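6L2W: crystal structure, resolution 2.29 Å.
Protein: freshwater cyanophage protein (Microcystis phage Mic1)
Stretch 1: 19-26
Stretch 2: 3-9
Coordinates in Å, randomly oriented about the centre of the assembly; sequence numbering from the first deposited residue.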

# COMPACT_ATOMS: atom_id res chain seq x y z
N ASP B 19 0.94 12.38 3.51
CA ASP B 19 1.80 12.28 4.68
C ASP B 19 2.09 10.80 4.93
O ASP B 19 1.33 10.16 5.66
CB ASP B 19 1.14 12.97 5.88
CG ASP B 19 1.97 13.04 7.16
OD1 ASP B 19 3.12 12.51 7.17
OD2 ASP B 19 1.47 13.63 8.14
N ALA B 20 3.16 10.26 4.34
CA ALA B 20 3.48 8.84 4.49
C ALA B 20 4.93 8.62 4.97
O ALA B 20 5.68 9.55 5.13
CB ALA B 20 3.22 8.12 3.19
N GLY B 21 5.26 7.35 5.19
CA GLY B 21 6.53 6.91 5.73
C GLY B 21 6.41 5.56 6.43
O GLY B 21 5.44 4.84 6.23
N VAL B 22 7.38 5.25 7.29
CA VAL B 22 7.56 3.95 7.91
C VAL B 22 7.62 4.16 9.42
O VAL B 22 8.13 5.18 9.90
CB VAL B 22 8.84 3.28 7.38
CG1 VAL B 22 9.21 2.03 8.14
CG2 VAL B 22 8.73 2.97 5.89
N ILE B 23 7.04 3.25 10.18
CA ILE B 23 7.22 3.31 11.62
C ILE B 23 8.30 2.30 11.97
O ILE B 23 8.20 1.14 11.59
CB ILE B 23 5.91 3.05 12.39
CG1 ILE B 23 4.83 4.08 12.04
CG2 ILE B 23 6.15 3.05 13.89
CD1 ILE B 23 3.43 3.59 12.29
N ASP B 24 9.38 2.73 12.60
CA ASP B 24 10.44 1.76 12.92
C ASP B 24 9.89 0.79 13.96
O ASP B 24 9.44 1.22 15.00
CB ASP B 24 11.73 2.44 13.41
CG ASP B 24 12.81 1.42 13.75
OD1 ASP B 24 12.64 0.71 14.80
OD2 ASP B 24 13.77 1.31 12.95
N LEU B 25 9.92 -0.51 13.68
CA LEU B 25 9.30 -1.47 14.56
C LEU B 25 10.14 -1.74 15.83
O LEU B 25 9.65 -2.44 16.72
CB LEU B 25 9.03 -2.76 13.79
CG LEU B 25 7.66 -2.81 13.11
CD1 LEU B 25 7.52 -4.03 12.22
CD2 LEU B 25 6.55 -2.77 14.15
N ASN B 26 11.36 -1.20 15.93
CA ASN B 26 12.15 -1.28 17.20
C ASN B 26 11.82 -0.08 18.09
O ASN B 26 11.32 -0.24 19.19
CB ASN B 26 13.66 -1.33 16.97
CG ASN B 26 14.12 -2.62 16.33
OD1 ASN B 26 14.77 -2.61 15.29
ND2 ASN B 26 13.77 -3.74 16.94
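Stretch 2, residues 3-9: FVRLSYH

The apolar centre of this contact is built around L6, which meets I23 on one face of a two-stranded antiparallel pairing. L6, with chi1 in t and chi2 in p, brings its CD2 to 3.7 Å from CD1 of I23, whose own side chain adopts m and t. Branched aliphatic side chains suit this place: both residues are buried, and neither has a polar group in its side chain that would need a partner. The same CD2 of L6 lies 4.1 Å from CD2 of L25, which has already left the strand but whose CA-to-CB bond points toward stretch 2. L25 extends the apolar patch past the end of the regular pairing, and its CD1 comes within 3.2 Å of CG1 of V4, a tight approach between methyl groups. In the other direction along the strand, CG1 of I23 rests 4.0 Å from CD2 of Y8, so the tyrosine ring continues the hydrophobic surface.

This packing rests on a backbone framework. Stretch 2 is extended from F3 to H9 and runs against strand 19-23 with an angle of 152° between the N-to-C directions, antiparallel but appreciably twisted; the axes approach to 4.5 Å. Opposite G21 stands Y8, a hydrogen-bonded pair with CA atoms 5.5 Å apart. Y8 N donates to G21 O at 2.9 Å and nearly straight, at 171°, while G21 N returns a longer, more bent bond to Y8 O at 3.2 Å and 141°. One step along, V22 and S7 form a non-hydrogen-bonded pair, and their CA atoms close to 4.3 Å. Here CA-H...O contacts supplement the ladder: V22 CA lies 3.5 Å from L6 O, and S7 CA lies 3.4 Å from G21 O. Next, I23 N donates to L6 O at 2.9 Å and 166°. The return path is bridged by a water, which accepts from L6 N at 3.0 Å and donates to I23 O at 2.6 Å, giving both backbone groups a partner although L6 N and I23 O, 4.6 Å apart, do not bond directly.

The side chains of V22 and S7 project to the face opposite that of L6 and I23. There CG1 of V22 packs 4.0 Å from CG of R5, using the aliphatic part of a long side chain whose guanidinium is hydrogen-bonded elsewhere in the structure. Small S7 contributes little area to the contact. On this same face CB of buried A20 lies 3.9 Å from CB of H9, while the end of the histidine side chain leads away from stretch 1.

Y8 carries the contact to its polar edge. With chi1 in p, its ring reaches across the glycine, so that G21 N and A20 C lie over one face of the ring. The absence of a side chain at G21 makes room for the ring: an ideal CB would stand 2.8 Å from Y8 CE2, a clash. At the exposed polar edge of the contact, OD1 of D19 approaches the ring edge, 3.6 Å from Y8 CE1, a position in which its carboxylate can remain open to solvent.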

# COMPACT_ATOMS: atom_id res chain seq x y z
N PHE B 3 10.76 -10.82 6.62
CA PHE B 3 10.69 -9.47 7.20
C PHE B 3 9.28 -8.90 7.08
O PHE B 3 8.42 -9.32 6.31
CB PHE B 3 11.61 -8.48 6.48
CG PHE B 3 13.04 -8.92 6.32
CD1 PHE B 3 14.03 -8.45 7.17
CD2 PHE B 3 13.40 -9.77 5.29
CE1 PHE B 3 15.34 -8.84 7.01
CE2 PHE B 3 14.72 -10.17 5.13
CZ PHE B 3 15.69 -9.70 5.99
N VAL B 4 9.18 -7.80 7.78
CA VAL B 4 7.99 -7.19 8.16
C VAL B 4 8.28 -5.68 8.21
O VAL B 4 9.34 -5.26 8.72
CB VAL B 4 7.57 -7.81 9.50
CG1 VAL B 4 7.41 -6.79 10.60
CG2 VAL B 4 6.35 -8.69 9.32
N ARG B 5 7.36 -4.89 7.64
CA ARG B 5 7.47 -3.44 7.68
C ARG B 5 6.09 -2.82 7.93
O ARG B 5 5.06 -3.25 7.39
CB ARG B 5 8.06 -2.91 6.36
CG ARG B 5 8.30 -1.41 6.35
CD ARG B 5 9.19 -0.96 5.21
NE ARG B 5 8.54 -1.08 3.93
CZ ARG B 5 8.99 -0.55 2.80
NH1 ARG B 5 10.10 0.17 2.78
NH2 ARG B 5 8.30 -0.72 1.69
N LEU B 6 6.09 -1.76 8.70
CA LEU B 6 4.90 -1.11 9.08
C LEU B 6 4.91 0.28 8.44
O LEU B 6 5.80 1.05 8.73
CB LEU B 6 4.90 -1.00 10.61
CG LEU B 6 3.75 -0.18 11.19
CD1 LEU B 6 2.42 -0.76 10.75
CD2 LEU B 6 3.84 -0.11 12.71
N SER B 7 3.91 0.59 7.63
CA SER B 7 3.86 1.88 6.99
C SER B 7 2.68 2.72 7.51
O SER B 7 1.68 2.19 8.01
CB SER B 7 3.80 1.75 5.49
OG SER B 7 4.82 0.88 5.01
N TYR B 8 2.83 4.04 7.34
CA TYR B 8 1.75 4.94 7.60
C TYR B 8 1.50 5.79 6.35
O TYR B 8 2.39 5.99 5.52
CB TYR B 8 2.02 5.76 8.87
CG TYR B 8 3.05 6.86 8.75
CD1 TYR B 8 2.68 8.16 8.45
CD2 TYR B 8 4.39 6.61 8.99
CE1 TYR B 8 3.61 9.17 8.37
CE2 TYR B 8 5.34 7.61 8.92
CZ TYR B 8 4.95 8.89 8.61
OH TYR B 8 5.89 9.87 8.51
N HIS B 9 0.27 6.26 6.20
CA HIS B 9 -0.10 7.06 5.05
C HIS B 9 -1.46 7.70 5.30
O HIS B 9 -2.38 7.05 5.75
CB HIS B 9 -0.16 6.22 3.78
CG HIS B 9 -0.58 4.82 4.05
ND1 HIS B 9 -1.77 4.53 4.69
CD2 HIS B 9 0.01 3.63 3.79
CE1 HIS B 9 -1.86 3.21 4.85
NE2 HIS B 9 -0.80 2.65 4.29
O HOH W 1 8.66 -0.91 10.08